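Long-range contact in ADP-ribosylation factor guanine nucleotide-exchange factor SEC7 (PDB 4OIY), which activates the small GTPase ARF1 by guanine nucleotide exchange at the trans-Golgi network, a reaction carried out by its Sec7 domain: residues 78-92 against 112-124. Sequence-based numbering, arbitrary orientation.
Sequences VDEFDFTGMSIVDAL and MLKFAERFVDQNP
R118 of helix 105-122 packs against V78, F83 and the backbone carbonyl of F81. Its CB rests against CG1 of V78, CG sits 3.5 Å from CD2 of F83, and CD lies 4.0 Å from V78 O. With CG anti to the backbone N (chi1 178°) and a bend at the next bond, the chain delivers its guanidinium edge-on to the carbonyl of F81: NE at 3.0 Å and NH2 at 2.8 Å both give hydrogen bonds to F81 O, which lies in the guanidinium plane. CZ and NH1 lie near D79 O, which is badly angled for a bond to NH2. The backbone of D79 covers one face of that group, the amide of Q122 the other. Replacing R118 by a leucine would probably leave F81 O without both donors and let the chain around F81 shift. One helical turn back, K114 NZ makes a salt bridge to D79 OD1, met on the syn side.

All this lies within the all-helical Sec7 domain, where the loop that joins helices 68-79 and 88-96 is tied to the last turn of helix 105-122. Q122 OE1 accepts from F83 N at 2.8 Å, and just past the helix N123 uses both ends of its amide: ND2 gives to F83 O and to F119 O, while OD1 accepts from G85 N on a lone pair.

The F83 ring offers one face to the edge of F115 in an offset edge-to-face pair, planes at 67°. F115 in turn has L92 CD1 over a face, 4.1 Å from its centroid, and I88 CB covers a face of F119, whose other face carries N123 ND2.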
loop_
_atom_site.group_PDB
_atom_site.type_symbol
_atom_site.label_atom_id
_atom_site.label_comp_id
_atom_site.label_asym_id
_atom_site.label_seq_id
_atom_site.Cartn_x
_atom_site.Cartn_y
_atom_site.Cartn_z
ATOM N N VAL A 78 -7.846 1.173 0.395
ATOM C CA VAL A 78 -7.157 2.466 0.485
ATOM C C VAL A 78 -8.036 3.484 1.215
ATOM O O VAL A 78 -7.532 4.272 2.004
ATOM C CB VAL A 78 -6.729 3.017 -0.897
ATOM C CG1 VAL A 78 -5.935 4.307 -0.735
ATOM C CG2 VAL A 78 -5.890 1.990 -1.648
ATOM N N ASP A 79 -9.344 3.437 0.975
ATOM C CA ASP A 79 -10.277 4.379 1.611
ATOM C C ASP A 79 -10.330 4.259 3.131
ATOM O O ASP A 79 -10.760 5.203 3.796
ATOM C CB ASP A 79 -11.704 4.208 1.072
ATOM C CG ASP A 79 -11.911 4.842 -0.284
ATOM O OD1 ASP A 79 -11.043 5.606 -0.761
ATOM O OD2 ASP A 79 -12.986 4.578 -0.875
ATOM N N GLU A 80 -9.930 3.110 3.678
ATOM C CA GLU A 80 -9.902 2.907 5.133
ATOM C C GLU A 80 -8.740 3.613 5.830
ATOM O O GLU A 80 -8.762 3.788 7.046
ATOM C CB GLU A 80 -9.873 1.413 5.459
ATOM C CG GLU A 80 -11.158 0.705 5.083
ATOM C CD GLU A 80 -12.332 1.200 5.902
ATOM O OE1 GLU A 80 -12.226 1.191 7.143
ATOM O OE2 GLU A 80 -13.348 1.603 5.303
ATOM N N PHE A 81 -7.736 4.027 5.070
ATOM C CA PHE A 81 -6.577 4.695 5.646
ATOM C C PHE A 81 -6.886 6.153 5.934
ATOM O O PHE A 81 -7.577 6.823 5.149
ATOM C CB PHE A 81 -5.370 4.615 4.710
ATOM C CG PHE A 81 -4.719 3.269 4.684
ATOM C CD1 PHE A 81 -5.300 2.233 3.977
ATOM C CD2 PHE A 81 -3.535 3.034 5.372
ATOM C CE1 PHE A 81 -4.719 0.985 3.951
ATOM C CE2 PHE A 81 -2.953 1.782 5.363
ATOM C CZ PHE A 81 -3.544 0.758 4.638
ATOM N N ASP A 82 -6.369 6.636 7.059
ATOM C CA ASP A 82 -6.426 8.051 7.379
ATOM C C ASP A 82 -5.029 8.630 7.241
ATOM O O ASP A 82 -4.186 8.436 8.108
ATOM C CB ASP A 82 -6.963 8.264 8.795
ATOM C CG ASP A 82 -7.255 9.725 9.096
ATOM O OD1 ASP A 82 -7.046 10.582 8.207
ATOM O OD2 ASP A 82 -7.719 10.014 10.225
ATOM N N PHE A 83 -4.792 9.328 6.132
ATOM C CA PHE A 83 -3.514 9.993 5.875
ATOM C C PHE A 83 -3.530 11.464 6.275
ATOM O O PHE A 83 -2.571 12.180 6.010
ATOM C CB PHE A 83 -3.155 9.909 4.385
ATOM C CG PHE A 83 -3.072 8.507 3.836
ATOM C CD1 PHE A 83 -2.342 7.514 4.488
ATOM C CD2 PHE A 83 -3.690 8.192 2.638
ATOM C CE1 PHE A 83 -2.251 6.234 3.959
ATOM C CE2 PHE A 83 -3.604 6.910 2.111
ATOM C CZ PHE A 83 -2.880 5.935 2.773
ATOM N N THR A 84 -4.604 11.921 6.913
ATOM C CA THR A 84 -4.736 13.346 7.225
ATOM C C THR A 84 -3.582 13.829 8.110
ATOM O O THR A 84 -3.322 13.264 9.163
ATOM C CB THR A 84 -6.083 13.653 7.911
ATOM O OG1 THR A 84 -7.160 13.156 7.102
ATOM C CG2 THR A 84 -6.253 15.163 8.097
ATOM N N GLY A 85 -2.875 14.862 7.652
ATOM C CA GLY A 85 -1.776 15.463 8.413
ATOM C C GLY A 85 -0.431 14.755 8.357
ATOM O O GLY A 85 0.547 15.228 8.942
ATOM N N MET A 86 -0.366 13.620 7.668
ATOM C CA MET A 86 0.883 12.862 7.537
ATOM C C MET A 86 1.719 13.409 6.402
ATOM O O MET A 86 1.167 13.879 5.412
ATOM C CB MET A 86 0.595 11.403 7.195
ATOM C CG MET A 86 -0.057 10.608 8.295
ATOM S SD MET A 86 -0.131 8.888 7.783
ATOM C CE MET A 86 -1.002 8.192 9.180
ATOM N N SER A 87 3.042 13.304 6.513
ATOM C CA SER A 87 3.890 13.523 5.345
ATOM C C SER A 87 3.594 12.416 4.335
ATOM O O SER A 87 3.088 11.347 4.695
ATOM C CB SER A 87 5.368 13.506 5.703
ATOM O OG SER A 87 5.837 12.191 5.914
ATOM N N ILE A 88 3.904 12.666 3.069
ATOM C CA ILE A 88 3.687 11.632 2.062
ATOM C C ILE A 88 4.506 10.376 2.386
ATOM O O ILE A 88 4.052 9.254 2.107
ATOM C CB ILE A 88 3.934 12.135 0.626
ATOM C CG1 ILE A 88 3.477 11.084 -0.400
ATOM C CG2 ILE A 88 5.397 12.498 0.412
ATOM C CD1 ILE A 88 3.515 11.566 -1.833
ATOM N N VAL A 89 5.675 10.543 3.012
ATOM C CA VAL A 89 6.474 9.381 3.427
ATOM C C VAL A 89 5.783 8.576 4.534
ATOM O O VAL A 89 5.747 7.354 4.477
ATOM C CB VAL A 89 7.901 9.797 3.844
ATOM C CG1 VAL A 89 8.632 8.665 4.574
ATOM C CG2 VAL A 89 8.674 10.242 2.620
ATOM N N ASP A 90 5.234 9.250 5.535
ATOM C CA ASP A 90 4.549 8.540 6.605
ATOM C C ASP A 90 3.301 7.834 6.093
ATOM O O ASP A 90 3.006 6.709 6.496
ATOM C CB ASP A 90 4.259 9.478 7.775
ATOM C CG ASP A 90 5.487 9.679 8.671
ATOM O OD1 ASP A 90 6.414 8.836 8.633
ATOM O OD2 ASP A 90 5.527 10.670 9.407
ATOM N N ALA A 91 2.599 8.473 5.164
ATOM C CA ALA A 91 1.442 7.847 4.524
ATOM C C ALA A 91 1.847 6.620 3.719
ATOM O O ALA A 91 1.247 5.567 3.859
ATOM C CB ALA A 91 0.712 8.845 3.642
ATOM N N LEU A 92 2.892 6.760 2.911
ATOM C CA LEU A 92 3.413 5.637 2.128
ATOM C C LEU A 92 3.881 4.478 3.019
ATOM O O LEU A 92 3.668 3.304 2.688
ATOM C CB LEU A 92 4.575 6.111 1.262
ATOM C CG LEU A 92 4.990 5.256 0.070
ATOM C CD1 LEU A 92 3.845 5.145 -0.919
ATOM C CD2 LEU A 92 6.213 5.880 -0.575
ATOM N N MET A 112 -0.922 2.761 -6.635
ATOM C CA MET A 112 -0.246 4.016 -6.359
ATOM C C MET A 112 -1.083 5.204 -6.788
ATOM O O MET A 112 -1.018 6.255 -6.150
ATOM C CB MET A 112 1.157 4.022 -6.976
ATOM C CG MET A 112 2.019 2.848 -6.485
ATOM S SD MET A 112 1.946 2.529 -4.699
ATOM C CE MET A 112 2.573 4.101 -4.175
ATOM N N LEU A 113 -1.895 5.043 -7.837
ATOM C CA LEU A 113 -2.811 6.120 -8.226
ATOM C C LEU A 113 -3.893 6.328 -7.175
ATOM O O LEU A 113 -4.206 7.470 -6.829
ATOM C CB LEU A 113 -3.432 5.896 -9.608
ATOM C CG LEU A 113 -4.394 7.004 -10.062
ATOM C CD1 LEU A 113 -3.715 8.367 -10.114
ATOM C CD2 LEU A 113 -4.994 6.627 -11.409
ATOM N N LYS A 114 -4.452 5.239 -6.651
ATOM C CA LYS A 114 -5.469 5.350 -5.611
ATOM C C LYS A 114 -4.876 5.918 -4.323
ATOM O O LYS A 114 -5.498 6.754 -3.668
ATOM C CB LYS A 114 -6.123 4.002 -5.339
ATOM C CG LYS A 114 -7.219 4.038 -4.290
ATOM C CD LYS A 114 -8.416 4.897 -4.673
ATOM C CE LYS A 114 -9.442 4.879 -3.548
ATOM N NZ LYS A 114 -10.573 5.822 -3.743
ATOM N N PHE A 115 -3.678 5.464 -3.958
ATOM C CA PHE A 115 -2.960 6.051 -2.829
ATOM C C PHE A 115 -2.814 7.560 -3.005
ATOM O O PHE A 115 -3.127 8.329 -2.094
ATOM C CB PHE A 115 -1.583 5.415 -2.662
ATOM C CG PHE A 115 -0.687 6.173 -1.733
ATOM C CD1 PHE A 115 -0.812 6.011 -0.363
ATOM C CD2 PHE A 115 0.243 7.079 -2.220
ATOM C CE1 PHE A 115 -0.023 6.730 0.502
ATOM C CE2 PHE A 115 1.037 7.810 -1.351
ATOM C CZ PHE A 115 0.898 7.629 0.012
ATOM N N ALA A 116 -2.348 7.980 -4.177
ATOM C CA ALA A 116 -2.111 9.402 -4.447
ATOM C C ALA A 116 -3.405 10.190 -4.330
ATOM O O ALA A 116 -3.427 11.270 -3.747
ATOM C CB ALA A 116 -1.501 9.587 -5.833
ATOM N N GLU A 117 -4.484 9.652 -4.879
ATOM C CA GLU A 117 -5.778 10.325 -4.820
ATOM C C GLU A 117 -6.257 10.494 -3.384
ATOM O O GLU A 117 -6.729 11.571 -3.006
ATOM C CB GLU A 117 -6.803 9.585 -5.677
ATOM C CG GLU A 117 -6.550 9.771 -7.165
ATOM C CD GLU A 117 -7.314 8.801 -8.040
ATOM O OE1 GLU A 117 -7.977 7.893 -7.499
ATOM O OE2 GLU A 117 -7.231 8.932 -9.284
ATOM N N ARG A 118 -6.108 9.450 -2.580
ATOM C CA ARG A 118 -6.515 9.486 -1.173
ATOM C C ARG A 118 -5.644 10.473 -0.423
ATOM O O ARG A 118 -6.141 11.276 0.369
ATOM C CB ARG A 118 -6.409 8.086 -0.552
ATOM C CG ARG A 118 -6.753 7.975 0.930
ATOM C CD ARG A 118 -8.238 8.110 1.153
ATOM N NE ARG A 118 -8.616 7.900 2.551
ATOM C CZ ARG A 118 -9.823 8.160 3.046
ATOM N NH1 ARG A 118 -10.787 8.633 2.267
ATOM N NH2 ARG A 118 -10.068 7.939 4.334
ATOM N N PHE A 119 -4.338 10.423 -0.663
ATOM C CA PHE A 119 -3.438 11.333 0.040
ATOM C C PHE A 119 -3.791 12.792 -0.235
ATOM O O PHE A 119 -3.854 13.607 0.694
ATOM C CB PHE A 119 -1.969 11.085 -0.312
ATOM C CG PHE A 119 -1.035 11.983 0.446
ATOM C CD1 PHE A 119 -0.633 11.655 1.732
ATOM C CD2 PHE A 119 -0.648 13.202 -0.083
ATOM C CE1 PHE A 119 0.180 12.504 2.455
ATOM C CE2 PHE A 119 0.168 14.057 0.640
ATOM C CZ PHE A 119 0.588 13.702 1.904
ATOM N N VAL A 120 -4.028 13.133 -1.493
ATOM C CA VAL A 120 -4.330 14.536 -1.805
ATOM C C VAL A 120 -5.716 14.936 -1.302
ATOM O O VAL A 120 -5.911 16.083 -0.899
ATOM C CB VAL A 120 -4.137 14.897 -3.292
ATOM C CG1 VAL A 120 -2.691 14.674 -3.708
ATOM C CG2 VAL A 120 -5.117 14.170 -4.194
ATOM N N ASP A 121 -6.661 14.002 -1.296
ATOM C CA ASP A 121 -8.019 14.288 -0.815
ATOM C C ASP A 121 -7.995 14.678 0.655
ATOM O O ASP A 121 -8.729 15.579 1.086
ATOM C CB ASP A 121 -8.931 13.075 -1.011
ATOM C CG ASP A 121 -10.387 13.373 -0.672
ATOM O OD1 ASP A 121 -10.910 14.416 -1.118
ATOM O OD2 ASP A 121 -11.005 12.548 0.024
ATOM N N GLN A 122 -7.135 14.016 1.413
ATOM C CA GLN A 122 -7.067 14.206 2.854
ATOM C C GLN A 122 -6.062 15.264 3.263
ATOM O O GLN A 122 -6.034 15.678 4.422
ATOM C CB GLN A 122 -6.720 12.891 3.518
ATOM C CG GLN A 122 -7.788 11.846 3.297
ATOM C CD GLN A 122 -7.544 10.641 4.156
ATOM O OE1 GLN A 122 -6.515 9.986 4.025
ATOM N NE2 GLN A 122 -8.471 10.357 5.070
ATOM N N ASN A 123 -5.225 15.687 2.323
ATOM C CA ASN A 123 -4.244 16.731 2.584
ATOM C C ASN A 123 -4.309 17.798 1.506
ATOM O O ASN A 123 -3.371 17.968 0.730
ATOM C CB ASN A 123 -2.852 16.126 2.667
ATOM C CG ASN A 123 -2.716 15.184 3.836
ATOM O OD1 ASN A 123 -2.601 15.614 4.986
ATOM N ND2 ASN A 123 -2.752 13.889 3.558
ATOM N N PRO A 124 -5.432 18.533 1.458
ATOM C CA PRO A 124 -5.572 19.575 0.451
ATOM C C PRO A 124 -4.484 20.633 0.613
ATOM O O PRO A 124 -4.067 20.933 1.736
ATOM C CB PRO A 124 -6.962 20.164 0.735
ATOM C CG PRO A 124 -7.258 19.815 2.145
ATOM C CD PRO A 124 -6.563 18.509 2.401
#